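Local coordinates for protein cytochrome P450 CYP260B1 (Sorangium cellulosum, PDB 5HIW) that is a bacterial haem-binding protein of the cytochrome P450 superfamily, built mainly of helices and holding protoporphyrin IX with its iron in the interior, at residues P248-Q253 with F319-R324; P366-T371 with P384-A389. All coordinates share one frame; numbering follows the deposited sequence.

Interaction 1 (P248-Q253 with F319-R324); sequences PDAMNQ and FDIHRR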
loop_
_atom_site.group_PDB
_atom_site.type_symbol
_atom_site.label_atom_id
_atom_site.label_comp_id
_atom_site.label_asym_id
_atom_site.label_seq_id
_atom_site.Cartn_x
_atom_site.Cartn_y
_atom_site.Cartn_z
ATOM N N PRO A 248 -11.961 -21.143 0.948
ATOM C CA PRO A 248 -11.405 -22.302 1.569
ATOM C C PRO A 248 -10.835 -23.368 0.590
ATOM O O PRO A 248 -10.031 -24.137 1.015
ATOM C CB PRO A 248 -12.622 -22.868 2.373
ATOM C CG PRO A 248 -13.758 -22.428 1.578
ATOM C CD PRO A 248 -13.383 -20.991 1.271
ATOM N N ASP A 249 -11.245 -23.440 -0.682
ATOM C CA ASP A 249 -10.632 -24.429 -1.592
ATOM C C ASP A 249 -9.134 -24.031 -1.807
ATOM O O ASP A 249 -8.222 -24.859 -1.872
ATOM C CB ASP A 249 -11.377 -24.496 -2.956
ATOM C CG ASP A 249 -12.794 -25.257 -2.905
ATOM O OD1 ASP A 249 -13.092 -25.924 -1.902
ATOM O OD2 ASP A 249 -13.599 -25.206 -3.896
ATOM N N ALA A 250 -8.897 -22.738 -1.910
ATOM C CA ALA A 250 -7.556 -22.211 -2.107
ATOM C C ALA A 250 -6.766 -22.391 -0.853
ATOM O O ALA A 250 -5.607 -22.717 -0.907
ATOM C CB ALA A 250 -7.632 -20.721 -2.459
ATOM N N MET A 251 -7.388 -22.193 0.320
ATOM C CA MET A 251 -6.609 -22.326 1.552
ATOM C C MET A 251 -6.215 -23.780 1.729
ATOM O O MET A 251 -5.152 -24.050 2.217
ATOM C CB MET A 251 -7.352 -21.812 2.787
ATOM C CG MET A 251 -6.868 -20.402 3.168
ATOM S SD MET A 251 -7.663 -19.677 4.622
ATOM C CE MET A 251 -6.785 -20.509 5.935
ATOM N N ASN A 252 -7.039 -24.692 1.245
ATOM C CA ASN A 252 -6.674 -26.139 1.268
ATOM C C ASN A 252 -5.489 -26.517 0.330
ATOM O O ASN A 252 -4.554 -27.261 0.715
ATOM C CB ASN A 252 -7.912 -27.013 0.970
ATOM C CG ASN A 252 -8.881 -27.073 2.144
ATOM O OD1 ASN A 252 -8.506 -26.824 3.296
ATOM N ND2 ASN A 252 -10.148 -27.378 1.848
ATOM N N GLN A 253 -5.540 -26.012 -0.887
ATOM C CA GLN A 253 -4.428 -26.144 -1.799
ATOM C C GLN A 253 -3.128 -25.597 -1.181
ATOM O O GLN A 253 -2.060 -26.283 -1.275
ATOM C CB GLN A 253 -4.742 -25.476 -3.138
ATOM C CG GLN A 253 -5.838 -26.163 -3.952
ATOM C CD GLN A 253 -6.339 -25.314 -5.103
ATOM O OE1 GLN A 253 -6.830 -24.205 -4.909
ATOM N NE2 GLN A 253 -6.200 -25.818 -6.313
ATOM N N PHE A 319 -11.478 -15.909 -7.891
ATOM C CA PHE A 319 -10.161 -16.019 -7.267
ATOM C C PHE A 319 -9.544 -17.336 -7.648
ATOM O O PHE A 319 -10.033 -18.440 -7.210
ATOM C CB PHE A 319 -10.328 -15.953 -5.782
ATOM C CG PHE A 319 -9.036 -15.938 -5.026
ATOM C CD1 PHE A 319 -8.242 -14.810 -5.024
ATOM C CD2 PHE A 319 -8.570 -17.089 -4.435
ATOM C CE1 PHE A 319 -7.043 -14.808 -4.370
ATOM C CE2 PHE A 319 -7.348 -17.101 -3.753
ATOM C CZ PHE A 319 -6.573 -15.916 -3.750
ATOM N N ASP A 320 -8.478 -17.300 -8.448
ATOM C CA ASP A 320 -7.766 -18.548 -8.868
ATOM C C ASP A 320 -6.324 -18.511 -8.533
ATOM O O ASP A 320 -5.613 -17.753 -9.226
ATOM C CB ASP A 320 -7.922 -18.656 -10.394
ATOM C CG ASP A 320 -7.388 -19.946 -10.969
ATOM O OD1 ASP A 320 -6.729 -20.763 -10.296
ATOM O OD2 ASP A 320 -7.615 -20.089 -12.175
ATOM N N ILE A 321 -5.842 -19.316 -7.587
ATOM C CA ILE A 321 -4.434 -19.241 -7.199
ATOM C C ILE A 321 -3.515 -19.755 -8.254
ATOM O O ILE A 321 -2.301 -19.490 -8.184
ATOM C CB ILE A 321 -4.085 -19.837 -5.811
ATOM C CG1 ILE A 321 -4.215 -21.359 -5.731
ATOM C CG2 ILE A 321 -4.917 -19.151 -4.718
ATOM C CD1 ILE A 321 -3.685 -21.815 -4.367
ATOM N N HIS A 322 -4.071 -20.472 -9.225
ATOM C CA HIS A 322 -3.284 -20.841 -10.421
ATOM C C HIS A 322 -3.300 -19.880 -11.589
ATOM O O HIS A 322 -2.595 -20.121 -12.575
ATOM C CB HIS A 322 -3.699 -22.254 -10.880
ATOM C CG HIS A 322 -3.591 -23.257 -9.773
ATOM N ND1 HIS A 322 -2.381 -23.688 -9.281
ATOM C CD2 HIS A 322 -4.536 -23.857 -9.019
ATOM C CE1 HIS A 322 -2.581 -24.519 -8.284
ATOM N NE2 HIS A 322 -3.889 -24.671 -8.132
ATOM N N ARG A 323 -4.042 -18.778 -11.513
ATOM C CA ARG A 323 -4.005 -17.781 -12.546
ATOM C C ARG A 323 -2.640 -17.189 -12.890
ATOM O O ARG A 323 -2.373 -16.873 -14.052
ATOM C CB ARG A 323 -5.015 -16.655 -12.230
ATOM C CG ARG A 323 -5.159 -15.614 -13.311
ATOM C CD ARG A 323 -6.046 -14.477 -12.801
ATOM N NE ARG A 323 -7.348 -14.880 -12.384
ATOM C CZ ARG A 323 -8.411 -14.892 -13.184
ATOM N NH1 ARG A 323 -8.301 -14.501 -14.414
ATOM N NH2 ARG A 323 -9.609 -15.087 -12.657
ATOM N N ARG A 324 -1.765 -16.965 -11.912
ATOM C CA ARG A 324 -0.485 -16.319 -12.169
ATOM C C ARG A 324 -0.607 -14.991 -12.940
ATOM O O ARG A 324 -0.035 -14.801 -14.047
ATOM C CB ARG A 324 0.491 -17.280 -12.814
ATOM C CG ARG A 324 0.756 -18.460 -11.908
ATOM C CD ARG A 324 1.769 -19.420 -12.470
ATOM N NE ARG A 324 2.011 -20.533 -11.566
ATOM C CZ ARG A 324 3.086 -21.318 -11.593
ATOM N NH1 ARG A 324 4.050 -21.127 -12.487
ATOM N NH2 ARG A 324 3.199 -22.296 -10.713
#
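The F319 ring meets A250 at its edge: A250 CB lies in the ring plane, 3.9 Å from F319 CE2. CG of F319 lies anti to the backbone N (chi1 -175°), directing the ring toward the helix, and the ring also stacks with that of H247, just ahead of the helix. The imidazole of H322 has I321 CG1 above one face, offset toward the rim, and the Q253 amide nitrogen in plane at its edge. Q253 and H322 reach toward each other tip to tip, with amide and ring planes 74° apart; NE2 of Q253 comes to 3.2 Å from NE2 of H322, but the angle is poor and no hydrogen bond forms.

I321 divides its branches between A250 and Q253. Its CG2 packs on A250 CB at 3.9 Å, while CD1 lies 4.0 Å from both CB and OE1 of Q253, the two side chains sliding past each other in opposite directions. Apart from the polar Q253-H322 approach, the contact is ordinary apolar packing, buried around A250 and more exposed at Q253 and H322. The loop holds its own shape: D320 OD1 accepts from H322 N at 2.9 Å, met from above the carboxylate plane, an Asx turn within the type I turn D320-R323.

Helix 261-271 also contacts the loop: E267 OE2 accepts from D320 N and forms a salt bridge with R323, and Q263 NE2 donates to I321 O. F319 also touches A243 of helix 232-245, so the 319-324 loop packs against three helices: 232-245, 248-256 and 261-271.

Interaction 2 (P366-T371 with P384-A389); sequences PTVQPT and PDQIPA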
loop_
_atom_site.group_PDB
_atom_site.type_symbol
_atom_site.label_atom_id
_atom_site.label_comp_id
_atom_site.label_asym_id
_atom_site.label_seq_id
_atom_site.Cartn_x
_atom_site.Cartn_y
_atom_site.Cartn_z
ATOM N N PRO A 366 -18.409 -17.195 10.562
ATOM C CA PRO A 366 -19.734 -16.983 9.930
ATOM C C PRO A 366 -20.686 -15.954 10.587
ATOM O O PRO A 366 -21.590 -15.464 9.929
ATOM C CB PRO A 366 -20.359 -18.382 9.950
ATOM C CG PRO A 366 -19.214 -19.328 9.981
ATOM C CD PRO A 366 -18.153 -18.629 10.817
ATOM N N THR A 367 -20.458 -15.549 11.825
ATOM C CA THR A 367 -21.428 -14.640 12.438
ATOM C C THR A 367 -21.255 -13.145 12.232
ATOM O O THR A 367 -22.116 -12.369 12.627
ATOM C CB THR A 367 -21.527 -14.910 13.909
ATOM O OG1 THR A 367 -20.344 -14.443 14.512
ATOM C CG2 THR A 367 -21.699 -16.414 14.136
ATOM N N VAL A 368 -20.159 -12.717 11.622
ATOM C CA VAL A 368 -19.926 -11.291 11.424
ATOM C C VAL A 368 -19.758 -11.080 9.945
ATOM O O VAL A 368 -19.042 -11.839 9.326
ATOM C CB VAL A 368 -18.651 -10.851 12.187
ATOM C CG1 VAL A 368 -18.354 -9.379 11.929
ATOM C CG2 VAL A 368 -18.791 -11.134 13.683
ATOM N N GLN A 369 -20.408 -10.037 9.427
ATOM C CA GLN A 369 -20.491 -9.671 8.033
ATOM C C GLN A 369 -19.683 -8.366 7.826
ATOM O O GLN A 369 -20.214 -7.284 7.904
ATOM C CB GLN A 369 -21.989 -9.406 7.639
ATOM C CG GLN A 369 -23.079 -10.280 8.279
ATOM C CD GLN A 369 -22.777 -11.751 8.141
ATOM O OE1 GLN A 369 -22.171 -12.174 7.157
ATOM N NE2 GLN A 369 -23.163 -12.539 9.142
ATOM N N PRO A 370 -18.403 -8.478 7.554
ATOM C CA PRO A 370 -17.654 -7.260 7.263
ATOM C C PRO A 370 -18.220 -6.436 6.093
ATOM O O PRO A 370 -18.717 -7.039 5.124
ATOM C CB PRO A 370 -16.280 -7.798 6.850
ATOM C CG PRO A 370 -16.241 -9.237 7.183
ATOM C CD PRO A 370 -17.676 -9.701 7.233
ATOM N N THR A 371 -18.095 -5.089 6.118
ATOM C CA THR A 371 -18.402 -4.270 4.964
ATOM C C THR A 371 -17.146 -3.721 4.235
ATOM O O THR A 371 -16.231 -3.157 4.900
ATOM C CB THR A 371 -19.228 -3.048 5.390
ATOM O OG1 THR A 371 -20.409 -3.496 6.089
ATOM C CG2 THR A 371 -19.636 -2.248 4.224
ATOM N N PRO A 384 -11.921 -4.193 3.915
ATOM C CA PRO A 384 -12.935 -4.576 4.904
ATOM C C PRO A 384 -12.823 -3.755 6.146
ATOM O O PRO A 384 -11.741 -3.276 6.506
ATOM C CB PRO A 384 -12.613 -6.033 5.198
ATOM C CG PRO A 384 -11.173 -6.116 5.108
ATOM C CD PRO A 384 -10.826 -5.187 3.952
ATOM N N ASP A 385 -13.970 -3.564 6.820
ATOM C CA ASP A 385 -13.923 -2.937 8.131
ATOM C C ASP A 385 -13.425 -3.757 9.241
ATOM O O ASP A 385 -13.060 -3.184 10.290
ATOM C CB ASP A 385 -15.273 -2.244 8.432
ATOM C CG ASP A 385 -16.414 -3.197 8.603
ATOM O OD1 ASP A 385 -16.305 -4.429 8.429
ATOM O OD2 ASP A 385 -17.483 -2.666 8.920
ATOM N N GLN A 386 -13.369 -5.076 9.070
ATOM C CA GLN A 386 -12.807 -6.011 10.010
ATOM C C GLN A 386 -12.693 -7.369 9.326
ATOM O O GLN A 386 -13.291 -7.611 8.229
ATOM C CB GLN A 386 -13.622 -6.165 11.328
ATOM C CG GLN A 386 -15.124 -6.326 11.051
ATOM C CD GLN A 386 -15.873 -6.820 12.273
ATOM O OE1 GLN A 386 -15.398 -7.692 12.950
ATOM N NE2 GLN A 386 -17.023 -6.283 12.530
ATOM N N ILE A 387 -11.921 -8.241 9.953
ATOM C CA ILE A 387 -11.571 -9.556 9.421
ATOM C C ILE A 387 -11.771 -10.599 10.476
ATOM O O ILE A 387 -10.831 -11.168 11.058
ATOM C CB ILE A 387 -10.142 -9.630 8.833
ATOM C CG1 ILE A 387 -9.915 -8.476 7.889
ATOM C CG2 ILE A 387 -10.023 -10.945 8.073
ATOM C CD1 ILE A 387 -8.456 -8.304 7.606
ATOM N N PRO A 388 -13.040 -10.866 10.774
ATOM C CA PRO A 388 -13.358 -11.804 11.870
ATOM C C PRO A 388 -12.961 -13.223 11.543
ATOM O O PRO A 388 -13.486 -13.783 10.588
ATOM C CB PRO A 388 -14.896 -11.703 11.979
ATOM C CG PRO A 388 -15.345 -10.642 11.051
ATOM C CD PRO A 388 -14.235 -10.410 10.050
ATOM N N ALA A 389 -12.125 -13.853 12.360
ATOM C CA ALA A 389 -11.727 -15.222 12.158
ATOM C C ALA A 389 -11.867 -16.147 13.368
ATOM O O ALA A 389 -11.878 -15.702 14.515
ATOM C CB ALA A 389 -10.297 -15.290 11.669
#
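T371 and D385 are joined by two hydrogen bonds that use both backbone polar atoms of T371. T371 N donates to D385 OD1 at 3.0 Å, approaching from above the carboxylate plane by 59°, and D385 N donates back to T371 O, also at 3.0 Å. The carboxylate is brought to T371 by a first torsion placing D385 CG between the backbone N and the carbonyl carbon (chi1 67°). T371 O takes a further CA-H contact from P384, while T371 OG1 is bonded to K13 NZ and D385 O to R377 NE.

Q386 O is less well served: P370 CB covers it at 3.3 Å, and this buried carbonyl has no polar partner in the model. Beyond it the packing is mostly apolar. P370 CG rests on P388 CD at 3.7 Å, and V368 CG1 presses on P388 CG at 3.4 Å, tighter than usual. The V368 and Q386 side chains cross at about a right angle, V368 CG1 lying 3.4 Å from Q386 NE2.

Toward the strand, I387 N donates to E122 OE2, P388 O accepts from the backbone of D365, and A389 pairs with A121. An irregular loop-to-strand pairing thus runs into the three-stranded antiparallel sheet of this P450 fold.

In the fold
Interactions 1 and 2 follow one another along the chain, the first closing before the second opens, with helix 341-358 between them. Their centres lie 21 Å apart and their nearest atoms about 9 Å apart, so they do not touch. Both sit more than 20 Å from the centre of the chain, and they share helix 232-245, which meets F319 in interaction 1 and P384 and I387 in interaction 2. M251, on the helix of interaction 1, also touches L362, close before strand 363-364. Interaction 1 thus joins helix to loop in a buried contact, and interaction 2 loop to the small sheet, its P384 side chain about 13 Å from the haem.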